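Local structure of denovo NTF2 (Synthetic construct, 6W40) at residues 2-5 against 6-10. The protein is a computationally designed protein of the NTF2-like fold, probably made to test the design of diverse pocket shapes, with no established natural function. Sequence-based numbering, arbitrary orientation.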
ATOM      1  N   ASP A   2      18.790  -1.460 -12.454  0.75 65.49           N
ATOM      2  CA  ASP A   2      18.274  -2.565 -11.656  0.75 55.47           C
ATOM      3  C   ASP A   2      17.702  -2.099 -10.325  0.75 58.66           C
ATOM      4  O   ASP A   2      16.848  -2.787  -9.756  0.75 55.76           O
ATOM      5  CB  ASP A   2      19.377  -3.596 -11.410  0.75 58.14           C
ATOM      6  CG  ASP A   2      20.094  -4.001 -12.684  0.75 71.96           C
ATOM      7  OD1 ASP A   2      20.949  -3.223 -13.159  0.75 71.69           O
ATOM      8  OD2 ASP A   2      19.804  -5.096 -13.210  0.75 84.03           O
ATOM      9  N   GLU A   3      18.153  -0.950  -9.816  1.00 60.81           N
ATOM     10  CA  GLU A   3      17.690  -0.473  -8.517  1.00 52.33           C
ATOM     11  C   GLU A   3      16.267   0.067  -8.593  1.00 49.92           C
ATOM     12  O   GLU A   3      15.400  -0.340  -7.812  1.00 49.67           O
ATOM     13  CB  GLU A   3      18.641   0.600  -7.985  1.00 51.55           C
ATOM     14  CG  GLU A   3      18.165   1.257  -6.702  1.00 61.39           C
ATOM     15  CD  GLU A   3      19.190   2.208  -6.121  1.00 67.73           C
ATOM     16  OE1 GLU A   3      20.380   2.092  -6.483  1.00 80.35           O
ATOM     17  OE2 GLU A   3      18.806   3.072  -5.304  1.00 73.85           O
ATOM     18  N   GLU A   4      16.009   0.992  -9.522  1.00 60.02           N
ATOM     19  CA  GLU A   4      14.683   1.596  -9.601  1.00 53.89           C
ATOM     20  C   GLU A   4      13.630   0.564  -9.980  1.00 44.73           C
ATOM     21  O   GLU A   4      12.499   0.610  -9.482  1.00 42.79           O
ATOM     22  CB  GLU A   4      14.679   2.752 -10.601  1.00 42.21           C
ATOM     23  CG  GLU A   4      13.554   3.749 -10.360  1.00 52.95           C
ATOM     24  CD  GLU A   4      13.221   4.575 -11.588  1.00 55.82           C
ATOM     25  OE1 GLU A   4      12.083   4.458 -12.091  1.00 42.84           O
ATOM     26  OE2 GLU A   4      14.096   5.337 -12.052  1.00 62.50           O
ATOM     27  N   GLU A   5      13.983  -0.374 -10.862  1.00 54.16           N
ATOM     28  CA  GLU A   5      13.058  -1.444 -11.222  1.00 48.17           C
ATOM     29  C   GLU A   5      12.632  -2.233  -9.990  1.00 45.71           C
ATOM     30  O   GLU A   5      11.442  -2.504  -9.790  1.00 44.79           O
ATOM     31  CB  GLU A   5      13.705  -2.366 -12.255  1.00 54.98           C
ATOM     32  CG  GLU A   5      12.871  -3.583 -12.616  1.00 51.35           C
ATOM     33  CD  GLU A   5      11.543  -3.211 -13.244  1.00 73.17           C
ATOM     34  OE1 GLU A   5      10.588  -4.007 -13.134  1.00 71.40           O
ATOM     35  OE2 GLU A   5      11.453  -2.119 -13.845  1.00 77.31           O
ATOM     36  N   LYS A   6      13.598  -2.604  -9.146  1.00 46.83           N
ATOM     37  CA  LYS A   6      13.281  -3.304  -7.905  1.00 49.59           C
ATOM     38  C   LYS A   6      12.355  -2.473  -7.026  1.00 48.04           C
ATOM     39  O   LYS A   6      11.444  -3.013  -6.385  1.00 44.50           O
ATOM     40  CB  LYS A   6      14.574  -3.647  -7.164  1.00 43.95           C
ATOM     41  CG  LYS A   6      14.390  -4.057  -5.713  1.00 54.25           C
ATOM     42  CD  LYS A   6      13.566  -5.324  -5.582  1.00 53.54           C
ATOM     43  CE  LYS A   6      13.398  -5.704  -4.127  1.00 51.36           C
ATOM     44  NZ  LYS A   6      12.964  -4.540  -3.306  1.00 53.60           N
ATOM     45  N   HIS A   7      12.558  -1.155  -6.998  0.76 40.91           N
ATOM     46  CA  HIS A   7      11.719  -0.302  -6.165  0.76 47.94           C
ATOM     47  C   HIS A   7      10.318  -0.167  -6.746  0.76 44.81           C
ATOM     48  O   HIS A   7       9.332  -0.129  -5.999  0.76 34.62           O
ATOM     49  CB  HIS A   7      12.367   1.068  -5.999  0.76 43.81           C
ATOM     50  CG  HIS A   7      12.179   1.653  -4.636  0.76 56.89           C
ATOM     51  ND1 HIS A   7      12.501   0.966  -3.486  0.76 55.45           N
ATOM     52  CD2 HIS A   7      11.696   2.852  -4.237  0.76 71.56           C
ATOM     53  CE1 HIS A   7      12.229   1.719  -2.435  0.76 66.26           C
ATOM     54  NE2 HIS A   7      11.741   2.869  -2.863  0.76 74.68           N
ATOM     55  N   LEU A   8      10.209  -0.083  -8.074  1.00 38.74           N
ATOM     56  CA  LEU A   8       8.896  -0.088  -8.712  1.00 43.30           C
ATOM     57  C   LEU A   8       8.137  -1.365  -8.386  1.00 45.32           C
ATOM     58  O   LEU A   8       6.916  -1.340  -8.186  1.00 47.43           O
ATOM     59  CB  LEU A   8       9.045   0.062 -10.225  1.00 40.76           C
ATOM     60  CG  LEU A   8       8.960   1.452 -10.857  1.00 41.63           C
ATOM     61  CD1 LEU A   8      10.020   2.385 -10.302  1.00 45.62           C
ATOM     62  CD2 LEU A   8       9.096   1.326 -12.362  1.00 40.22           C
ATOM     63  N   ARG A   9       8.845  -2.493  -8.332  1.00 48.17           N
ATOM     64  CA  ARG A   9       8.202  -3.761  -8.008  1.00 41.11           C
ATOM     65  C   ARG A   9       7.736  -3.789  -6.558  1.00 46.53           C
ATOM     66  O   ARG A   9       6.633  -4.261  -6.267  1.00 46.88           O
ATOM     67  CB  ARG A   9       9.158  -4.917  -8.299  1.00 50.15           C
ATOM     68  CG  ARG A   9       9.218  -5.308  -9.769  1.00 42.26           C
ATOM     69  CD  ARG A   9      10.649  -5.470 -10.262  1.00 55.86           C
ATOM     70  NE  ARG A   9      11.541  -6.012  -9.241  1.00 59.72           N
ATOM     71  CZ  ARG A   9      12.803  -6.363  -9.467  1.00 68.84           C
ATOM     72  NH1 ARG A   9      13.321  -6.233 -10.681  1.00 65.81           N
ATOM     73  NH2 ARG A   9      13.547  -6.845  -8.481  1.00 68.84           N
ATOM     74  N   ASP A  10       8.560  -3.278  -5.638  1.00 37.93           N
ATOM     75  CA  ASP A  10       8.174  -3.240  -4.230  1.00 50.31           C
ATOM     76  C   ASP A  10       6.879  -2.460  -4.033  1.00 50.90           C
ATOM     77  O   ASP A  10       5.959  -2.924  -3.350  1.00 48.75           O
ATOM     78  CB  ASP A  10       9.301  -2.632  -3.393  1.00 52.74           C
ATOM     79  CG  ASP A  10      10.029  -3.664  -2.549  1.00 54.18           C
ATOM     80  OD1 ASP A  10       9.377  -4.622  -2.083  1.00 61.88           O
ATOM     81  OD2 ASP A  10      11.252  -3.517  -2.348  1.00 50.46           O
TER
HETATM   82  O   HOH W   1      15.839  -5.175  -9.929  1.00 47.89           O
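R9 folds back along E5 and over the backbone of the first turns of helix 2-18, the N-terminal helix of this designed NTF2-like fold. Backbone i to i+4 bonds set the frame: L8 N to E4 O is short at 2.8 Å, R9 N reaches E5 O, and the opening bond from K6 N to D2 O is weak. The E5 and R9 side chains cross at about a right angle, their carboxylate and guanidinium planes 58° apart. Their opposite charges lie near each other, beyond salt-bridge range, with E5 OE1 4.3 Å from R9 NH1, and would probably attract weakly; the touching falls to a carboxylate oxygen and a methylene, E5 OE1 lying 3.2 Å from R9 CD, while R9 NH1 lies 3.3 Å from E5 CG. Bends at chi2 (133°) and chi3 (35°) turn the arginine toward the helix start, where water 1 donates to D2 O and weakly accepts from R9 NH1. With an alanine here, the water would probably lose one of its two partners and E5 the positive charge lying near it. At the dimer interface, E4 OE2 makes a salt bridge to K76 NZ of the second subunit and E4 OE1 accepts a hydrogen bond from I75 N of the same subunit; E4 OE1 also lies 3.4 Å from L8 CD1.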